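Local coordinates for 11R-lipoxygenase (Gersemia fruticosa, PDB 3VF1), which is a calcium-dependent 11R-lipoxygenase that probably adds molecular oxygen to polyunsaturated fatty acids at a non-heme iron, at residues H387-M400 / V567-N579. Residues are numbered along the deposited sequence; the frame is centred on the assembly and turned at random.
With FE2 (Fe (II) ion), chain E.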
ATOM      1  N   HIS A 387       3.801  11.073   7.968  1.00 24.64           N
ATOM      2  CA  HIS A 387       4.082   9.830   7.257  1.00 26.14           C
ATOM      3  C   HIS A 387       3.115   8.711   7.627  1.00 24.75           C
ATOM      4  O   HIS A 387       2.569   8.041   6.754  1.00 27.26           O
ATOM      5  CB  HIS A 387       5.509   9.357   7.528  1.00 25.12           C
ATOM      6  CG  HIS A 387       5.758   7.944   7.104  1.00 26.06           C
ATOM      7  ND1 HIS A 387       5.896   6.911   8.006  1.00 28.63           N
ATOM      8  CD2 HIS A 387       5.872   7.389   5.876  1.00 29.50           C
ATOM      9  CE1 HIS A 387       6.097   5.783   7.351  1.00 28.08           C
ATOM     10  NE2 HIS A 387       6.086   6.044   6.057  1.00 29.44           N
ATOM     11  N   GLN A 388       2.912   8.507   8.924  1.00 24.40           N
ATOM     12  CA  GLN A 388       2.097   7.396   9.398  1.00 26.13           C
ATOM     13  C   GLN A 388       0.639   7.520   8.969  1.00 28.40           C
ATOM     14  O   GLN A 388       0.058   6.571   8.448  1.00 32.55           O
ATOM     15  CB  GLN A 388       2.174   7.293  10.922  1.00 25.97           C
ATOM     16  CG  GLN A 388       3.521   6.828  11.443  1.00 30.89           C
ATOM     17  CD  GLN A 388       3.856   5.411  11.010  1.00 37.12           C
ATOM     18  OE1 GLN A 388       2.967   4.611  10.718  1.00 38.26           O
ATOM     19  NE2 GLN A 388       5.144   5.097  10.963  1.00 35.55           N
ATOM     20  N   MET A 389       0.053   8.691   9.185  1.00 27.55           N
ATOM     21  CA  MET A 389      -1.377   8.873   8.968  1.00 26.90           C
ATOM     22  C   MET A 389      -1.729   9.252   7.531  1.00 27.23           C
ATOM     23  O   MET A 389      -2.719   8.767   6.985  1.00 31.83           O
ATOM     24  CB  MET A 389      -1.925   9.930   9.929  1.00 27.02           C
ATOM     25  CG  MET A 389      -1.650   9.632  11.395  1.00 27.72           C
ATOM     26  SD  MET A 389      -2.011   7.917  11.838  1.00 33.41           S
ATOM     27  CE  MET A 389      -3.705   7.760  11.281  1.00 26.84           C
ATOM     28  N   ILE A 390      -0.924  10.113   6.916  1.00 23.70           N
ATOM     29  CA  ILE A 390      -1.244  10.622   5.584  1.00 25.48           C
ATOM     30  C   ILE A 390      -0.542   9.845   4.474  1.00 27.70           C
ATOM     31  O   ILE A 390      -1.194   9.312   3.575  1.00 29.26           O
ATOM     32  CB  ILE A 390      -0.901  12.120   5.455  1.00 26.50           C
ATOM     33  CG1 ILE A 390      -1.842  12.946   6.335  1.00 26.05           C
ATOM     34  CG2 ILE A 390      -1.004  12.571   4.003  1.00 23.93           C
ATOM     35  CD1 ILE A 390      -1.556  14.435   6.329  1.00 30.27           C
ATOM     36  N   THR A 391       0.783   9.781   4.536  1.00 25.31           N
ATOM     37  CA  THR A 391       1.560   9.146   3.477  1.00 26.49           C
ATOM     38  C   THR A 391       1.291   7.648   3.389  1.00 27.58           C
ATOM     39  O   THR A 391       1.197   7.093   2.296  1.00 26.04           O
ATOM     40  CB  THR A 391       3.069   9.362   3.677  1.00 26.15           C
ATOM     41  OG1 THR A 391       3.347  10.766   3.729  1.00 29.74           O
ATOM     42  CG2 THR A 391       3.857   8.726   2.537  1.00 25.85           C
ATOM     43  N   HIS A 392       1.172   6.992   4.538  1.00 26.09           N
ATOM     44  CA  HIS A 392       1.004   5.542   4.555  1.00 26.83           C
ATOM     45  C   HIS A 392      -0.458   5.118   4.601  1.00 29.09           C
ATOM     46  O   HIS A 392      -0.987   4.607   3.619  1.00 32.83           O
ATOM     47  CB  HIS A 392       1.761   4.922   5.730  1.00 28.47           C
ATOM     48  CG  HIS A 392       1.616   3.435   5.819  1.00 33.36           C
ATOM     49  ND1 HIS A 392       1.284   2.787   6.989  1.00 34.39           N
ATOM     50  CD2 HIS A 392       1.749   2.468   4.880  1.00 32.91           C
ATOM     51  CE1 HIS A 392       1.224   1.486   6.770  1.00 35.35           C
ATOM     52  NE2 HIS A 392       1.502   1.266   5.496  1.00 33.95           N
ATOM     53  N   LEU A 393      -1.113   5.329   5.736  1.00 28.32           N
ATOM     54  CA  LEU A 393      -2.471   4.824   5.928  1.00 30.94           C
ATOM     55  C   LEU A 393      -3.476   5.428   4.946  1.00 29.24           C
ATOM     56  O   LEU A 393      -4.134   4.699   4.207  1.00 31.02           O
ATOM     57  CB  LEU A 393      -2.928   5.046   7.372  1.00 27.26           C
ATOM     58  CG  LEU A 393      -2.209   4.168   8.401  1.00 35.77           C
ATOM     59  CD1 LEU A 393      -2.643   4.515   9.819  1.00 39.00           C
ATOM     60  CD2 LEU A 393      -2.455   2.693   8.118  1.00 33.55           C
ATOM     61  N   LEU A 394      -3.597   6.749   4.928  1.00 28.17           N
ATOM     62  CA  LEU A 394      -4.582   7.392   4.064  1.00 27.79           C
ATOM     63  C   LEU A 394      -4.273   7.203   2.581  1.00 29.18           C
ATOM     64  O   LEU A 394      -5.066   6.617   1.842  1.00 31.19           O
ATOM     65  CB  LEU A 394      -4.685   8.888   4.366  1.00 27.94           C
ATOM     66  CG  LEU A 394      -5.618   9.647   3.417  1.00 29.03           C
ATOM     67  CD1 LEU A 394      -7.032   9.084   3.490  1.00 28.98           C
ATOM     68  CD2 LEU A 394      -5.620  11.139   3.717  1.00 30.20           C
ATOM     69  N   ARG A 395      -3.118   7.697   2.150  1.00 26.61           N
ATOM     70  CA  ARG A 395      -2.824   7.810   0.725  1.00 26.75           C
ATOM     71  C   ARG A 395      -2.495   6.478   0.045  1.00 27.54           C
ATOM     72  O   ARG A 395      -2.432   6.411  -1.182  1.00 31.16           O
ATOM     73  CB  ARG A 395      -1.698   8.823   0.499  1.00 25.05           C
ATOM     74  CG  ARG A 395      -2.124  10.262   0.737  1.00 22.85           C
ATOM     75  CD  ARG A 395      -1.019  11.252   0.394  1.00 29.94           C
ATOM     76  NE  ARG A 395      -0.655  11.213  -1.020  1.00 29.29           N
ATOM     77  CZ  ARG A 395      -1.327  11.829  -1.991  1.00 28.64           C
ATOM     78  NH1 ARG A 395      -2.419  12.534  -1.719  1.00 28.86           N
ATOM     79  NH2 ARG A 395      -0.909  11.733  -3.246  1.00 31.75           N
ATOM     80  N   CYS A 396      -2.286   5.426   0.829  1.00 28.57           N
ATOM     81  CA  CYS A 396      -2.082   4.094   0.263  1.00 29.59           C
ATOM     82  C   CYS A 396      -3.226   3.154   0.631  1.00 31.65           C
ATOM     83  O   CYS A 396      -3.978   2.712  -0.238  1.00 31.54           O
ATOM     84  CB  CYS A 396      -0.748   3.489   0.719  1.00 29.68           C
ATOM     85  SG  CYS A 396       0.724   4.259   0.007  1.00 30.71           S
ATOM     86  N   HIS A 397      -3.353   2.851   1.917  1.00 30.20           N
ATOM     87  CA  HIS A 397      -4.347   1.885   2.375  1.00 30.46           C
ATOM     88  C   HIS A 397      -5.778   2.323   2.054  1.00 30.26           C
ATOM     89  O   HIS A 397      -6.491   1.633   1.325  1.00 30.55           O
ATOM     90  CB  HIS A 397      -4.197   1.630   3.879  1.00 26.46           C
ATOM     91  CG  HIS A 397      -3.051   0.733   4.230  1.00 32.85           C
ATOM     92  ND1 HIS A 397      -3.229  -0.531   4.751  1.00 32.73           N
ATOM     93  CD2 HIS A 397      -1.712   0.913   4.130  1.00 32.59           C
ATOM     94  CE1 HIS A 397      -2.050  -1.089   4.961  1.00 32.59           C
ATOM     95  NE2 HIS A 397      -1.114  -0.234   4.592  1.00 31.61           N
ATOM     96  N   LEU A 398      -6.196   3.462   2.595  1.00 28.70           N
ATOM     97  CA  LEU A 398      -7.590   3.884   2.497  1.00 26.45           C
ATOM     98  C   LEU A 398      -7.985   4.377   1.101  1.00 27.86           C
ATOM     99  O   LEU A 398      -9.094   4.114   0.642  1.00 31.43           O
ATOM    100  CB  LEU A 398      -7.892   4.965   3.539  1.00 26.58           C
ATOM    101  CG  LEU A 398      -7.657   4.549   4.995  1.00 29.87           C
ATOM    102  CD1 LEU A 398      -8.116   5.642   5.948  1.00 29.31           C
ATOM    103  CD2 LEU A 398      -8.359   3.236   5.314  1.00 27.91           C
ATOM    104  N   MET A 399      -7.086   5.085   0.428  1.00 28.60           N
ATOM    105  CA  MET A 399      -7.395   5.644  -0.888  1.00 28.56           C
ATOM    106  C   MET A 399      -7.484   4.574  -1.976  1.00 30.90           C
ATOM    107  O   MET A 399      -8.094   4.796  -3.022  1.00 31.16           O
ATOM    108  CB  MET A 399      -6.357   6.700  -1.280  1.00 28.00           C
ATOM    109  CG  MET A 399      -6.565   8.054  -0.609  1.00 31.81           C
ATOM    110  SD  MET A 399      -8.037   8.916  -1.204  1.00 37.00           S
ATOM    111  CE  MET A 399      -7.533   9.376  -2.861  1.00 30.13           C
ATOM    112  N   MET A 400      -6.885   3.413  -1.735  1.00 28.84           N
ATOM    113  CA  MET A 400      -6.883   2.344  -2.730  1.00 29.76           C
ATOM    114  C   MET A 400      -7.995   1.320  -2.506  1.00 30.06           C
ATOM    115  O   MET A 400      -8.347   0.581  -3.422  1.00 32.59           O
ATOM    116  CB  MET A 400      -5.531   1.627  -2.745  1.00 32.24           C
ATOM    117  CG  MET A 400      -4.396   2.432  -3.360  1.00 32.15           C
ATOM    118  SD  MET A 400      -4.723   2.924  -5.061  1.00 35.44           S
ATOM    119  CE  MET A 400      -5.186   4.638  -4.839  1.00 28.08           C
ATOM    120  N   VAL A 567      -3.408   3.038  -9.819  1.00 29.03           N
ATOM    121  CA  VAL A 567      -3.801   2.002  -8.872  1.00 28.18           C
ATOM    122  C   VAL A 567      -2.701   0.959  -8.695  1.00 27.45           C
ATOM    123  O   VAL A 567      -2.322   0.628  -7.573  1.00 29.33           O
ATOM    124  CB  VAL A 567      -5.097   1.295  -9.316  1.00 29.43           C
ATOM    125  CG1 VAL A 567      -5.431   0.148  -8.372  1.00 26.41           C
ATOM    126  CG2 VAL A 567      -6.247   2.284  -9.374  1.00 26.90           C
ATOM    127  N   VAL A 568      -2.194   0.440  -9.808  1.00 27.05           N
ATOM    128  CA  VAL A 568      -1.169  -0.597  -9.767  1.00 26.95           C
ATOM    129  C   VAL A 568       0.106  -0.078  -9.107  1.00 29.91           C
ATOM    130  O   VAL A 568       0.752  -0.786  -8.332  1.00 27.71           O
ATOM    131  CB  VAL A 568      -0.832  -1.112 -11.183  1.00 27.83           C
ATOM    132  CG1 VAL A 568       0.357  -2.066 -11.139  1.00 28.39           C
ATOM    133  CG2 VAL A 568      -2.039  -1.795 -11.802  1.00 27.11           C
ATOM    134  N   PHE A 569       0.464   1.165  -9.414  1.00 28.21           N
ATOM    135  CA  PHE A 569       1.676   1.765  -8.871  1.00 27.77           C
ATOM    136  C   PHE A 569       1.561   2.003  -7.369  1.00 26.64           C
ATOM    137  O   PHE A 569       2.505   1.759  -6.624  1.00 26.95           O
ATOM    138  CB  PHE A 569       1.977   3.086  -9.577  1.00 27.20           C
ATOM    139  CG  PHE A 569       3.167   3.810  -9.018  1.00 24.96           C
ATOM    140  CD1 PHE A 569       4.440   3.556  -9.505  1.00 26.49           C
ATOM    141  CD2 PHE A 569       3.015   4.740  -8.005  1.00 27.30           C
ATOM    142  CE1 PHE A 569       5.537   4.217  -8.992  1.00 27.90           C
ATOM    143  CE2 PHE A 569       4.112   5.407  -7.487  1.00 27.64           C
ATOM    144  CZ  PHE A 569       5.373   5.145  -7.982  1.00 30.08           C
ATOM    145  N   THR A 570       0.400   2.477  -6.930  1.00 25.62           N
ATOM    146  CA  THR A 570       0.190   2.809  -5.524  1.00 27.25           C
ATOM    147  C   THR A 570       0.079   1.558  -4.657  1.00 27.86           C
ATOM    148  O   THR A 570       0.573   1.530  -3.528  1.00 28.19           O
ATOM    149  CB  THR A 570      -1.075   3.668  -5.330  1.00 25.06           C
ATOM    150  OG1 THR A 570      -0.914   4.919  -6.007  1.00 27.62           O
ATOM    151  CG2 THR A 570      -1.329   3.931  -3.851  1.00 26.72           C
ATOM    152  N   CYS A 571      -0.574   0.525  -5.182  1.00 27.22           N
ATOM    153  CA  CYS A 571      -0.772  -0.709  -4.431  1.00 28.63           C
ATOM    154  C   CYS A 571       0.523  -1.508  -4.301  1.00 30.57           C
ATOM    155  O   CYS A 571       0.680  -2.299  -3.368  1.00 29.73           O
ATOM    156  CB  CYS A 571      -1.842  -1.576  -5.096  1.00 28.49           C
ATOM    157  SG  CYS A 571      -3.513  -0.893  -5.027  1.00 37.08           S
ATOM    158  N   SER A 572       1.448  -1.303  -5.233  1.00 27.59           N
ATOM    159  CA  SER A 572       2.702  -2.047  -5.229  1.00 28.46           C
ATOM    160  C   SER A 572       3.891  -1.190  -4.792  1.00 26.41           C
ATOM    161  O   SER A 572       4.401  -1.351  -3.683  1.00 26.83           O
ATOM    162  CB  SER A 572       2.969  -2.660  -6.610  1.00 27.84           C
ATOM    163  OG  SER A 572       3.049  -1.666  -7.617  1.00 28.69           O
ATOM    164  N   CYS A 573       4.321  -0.282  -5.661  1.00 24.98           N
ATOM    165  CA  CYS A 573       5.552   0.475  -5.441  1.00 26.02           C
ATOM    166  C   CYS A 573       5.441   1.486  -4.299  1.00 24.09           C
ATOM    167  O   CYS A 573       6.214   1.431  -3.341  1.00 25.64           O
ATOM    168  CB  CYS A 573       5.964   1.191  -6.728  1.00 25.05           C
ATOM    169  SG  CYS A 573       6.382   0.077  -8.077  1.00 29.66           S
ATOM    170  N   GLN A 574       4.488   2.406  -4.402  1.00 23.56           N
ATOM    171  CA  GLN A 574       4.357   3.468  -3.413  1.00 24.62           C
ATOM    172  C   GLN A 574       4.254   2.891  -2.007  1.00 25.15           C
ATOM    173  O   GLN A 574       4.977   3.312  -1.106  1.00 27.07           O
ATOM    174  CB  GLN A 574       3.136   4.338  -3.706  1.00 26.09           C
ATOM    175  CG  GLN A 574       3.013   5.557  -2.799  1.00 25.63           C
ATOM    176  CD  GLN A 574       4.154   6.547  -2.976  1.00 26.54           C
ATOM    177  OE1 GLN A 574       5.047   6.346  -3.799  1.00 24.61           O
ATOM    178  NE2 GLN A 574       4.127   7.623  -2.200  1.00 30.21           N
ATOM    179  N   HIS A 575       3.358   1.928  -1.819  1.00 23.85           N
ATOM    180  CA  HIS A 575       3.187   1.315  -0.508  1.00 25.71           C
ATOM    181  C   HIS A 575       4.495   0.706  -0.023  1.00 26.90           C
ATOM    182  O   HIS A 575       4.853   0.837   1.144  1.00 29.51           O
ATOM    183  CB  HIS A 575       2.101   0.241  -0.535  1.00 25.99           C
ATOM    184  CG  HIS A 575       1.930  -0.463   0.774  1.00 27.87           C
ATOM    185  ND1 HIS A 575       2.412  -1.733   1.005  1.00 27.69           N
ATOM    186  CD2 HIS A 575       1.347  -0.065   1.931  1.00 31.08           C
ATOM    187  CE1 HIS A 575       2.124  -2.092   2.243  1.00 30.11           C
ATOM    188  NE2 HIS A 575       1.478  -1.098   2.827  1.00 28.81           N
ATOM    189  N   ALA A 576       5.209   0.041  -0.924  1.00 26.44           N
ATOM    190  CA  ALA A 576       6.468  -0.601  -0.570  1.00 26.55           C
ATOM    191  C   ALA A 576       7.489   0.427  -0.099  1.00 24.97           C
ATOM    192  O   ALA A 576       8.211   0.200   0.872  1.00 27.49           O
ATOM    193  CB  ALA A 576       7.019  -1.381  -1.756  1.00 25.26           C
ATOM    194  N   ALA A 577       7.542   1.559  -0.791  1.00 23.27           N
ATOM    195  CA  ALA A 577       8.540   2.585  -0.510  1.00 23.85           C
ATOM    196  C   ALA A 577       8.334   3.221   0.861  1.00 25.37           C
ATOM    197  O   ALA A 577       9.297   3.533   1.559  1.00 26.18           O
ATOM    198  CB  ALA A 577       8.514   3.652  -1.596  1.00 23.39           C
ATOM    199  N   VAL A 578       7.074   3.408   1.244  1.00 25.62           N
ATOM    200  CA  VAL A 578       6.751   4.093   2.490  1.00 25.56           C
ATOM    201  C   VAL A 578       6.375   3.129   3.616  1.00 26.73           C
ATOM    202  O   VAL A 578       6.050   3.565   4.716  1.00 29.58           O
ATOM    203  CB  VAL A 578       5.583   5.080   2.298  1.00 26.15           C
ATOM    204  CG1 VAL A 578       5.805   5.935   1.056  1.00 26.82           C
ATOM    205  CG2 VAL A 578       4.259   4.335   2.206  1.00 24.89           C
ATOM    206  N   ASN A 579       6.415   1.829   3.345  1.00 27.46           N
ATOM    207  CA  ASN A 579       6.014   0.837   4.340  1.00 28.64           C
ATOM    208  C   ASN A 579       7.176  -0.037   4.813  1.00 27.22           C
ATOM    209  O   ASN A 579       7.492  -0.068   6.000  1.00 30.22           O
ATOM    210  CB  ASN A 579       4.889  -0.041   3.787  1.00 28.41           C
ATOM    211  CG  ASN A 579       4.247  -0.914   4.852  1.00 33.82           C
ATOM    212  OD1 ASN A 579       3.146  -0.628   5.331  1.00 44.39           O
ATOM    213  ND2 ASN A 579       4.926  -1.992   5.215  1.00 31.65           N
TER
HETATM  214 FE   FE2 E 701       0.928  -0.861   4.904  1.00 40.14          FE
HETATM  215  O   HOH W   1       1.578  -1.723   6.988  1.00 43.10           O
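With CG anti to the backbone N in both H392 (chi1 179°) and H575 (chi1 177°), two imidazoles on facing helices reach the same iron. H397 takes another rotamer, CG anti to the carbonyl carbon, and the three NE2 atoms bind the metal, that of H575 at 2.2 Å. N579 adds OD1, 2.3 Å from the iron, with its amide plane turned 56° from the H392 ring, and its ND2 is hydrogen-bonded to L632, likely holding the amide's rotation; a water and the C-terminal carboxylate of I698 complete the six-ligand site of the lipoxygenase fold. The H392 and H575 rings come close at their rims, neither lying over the other's face, so the metal, not stacking, joins them.

Beside the site, H387 NE2 donates to V578 O at 2.8 Å, arriving in the carbonyl plane on a lone pair. Were H387 replaced by an alanine, the V578 carbonyl would probably lose its imidazole donor and the backbone beside N579 be less firmly held. Packing follows knobs-into-holes: C396 SG drops among T570, Q574, H575 and V578, while V578 fills a hole lined by H387, T391, H392 and C396. M400 CG presses on T570 CG2 at 3.4 Å.

The axes of segments 387-400 and 567-579 run roughly antiparallel and approach to 9.5 Å, deep in the chain; helices 428-438 and 456-465 pack on parent helix 369-410, helix 491-514 on 557-579.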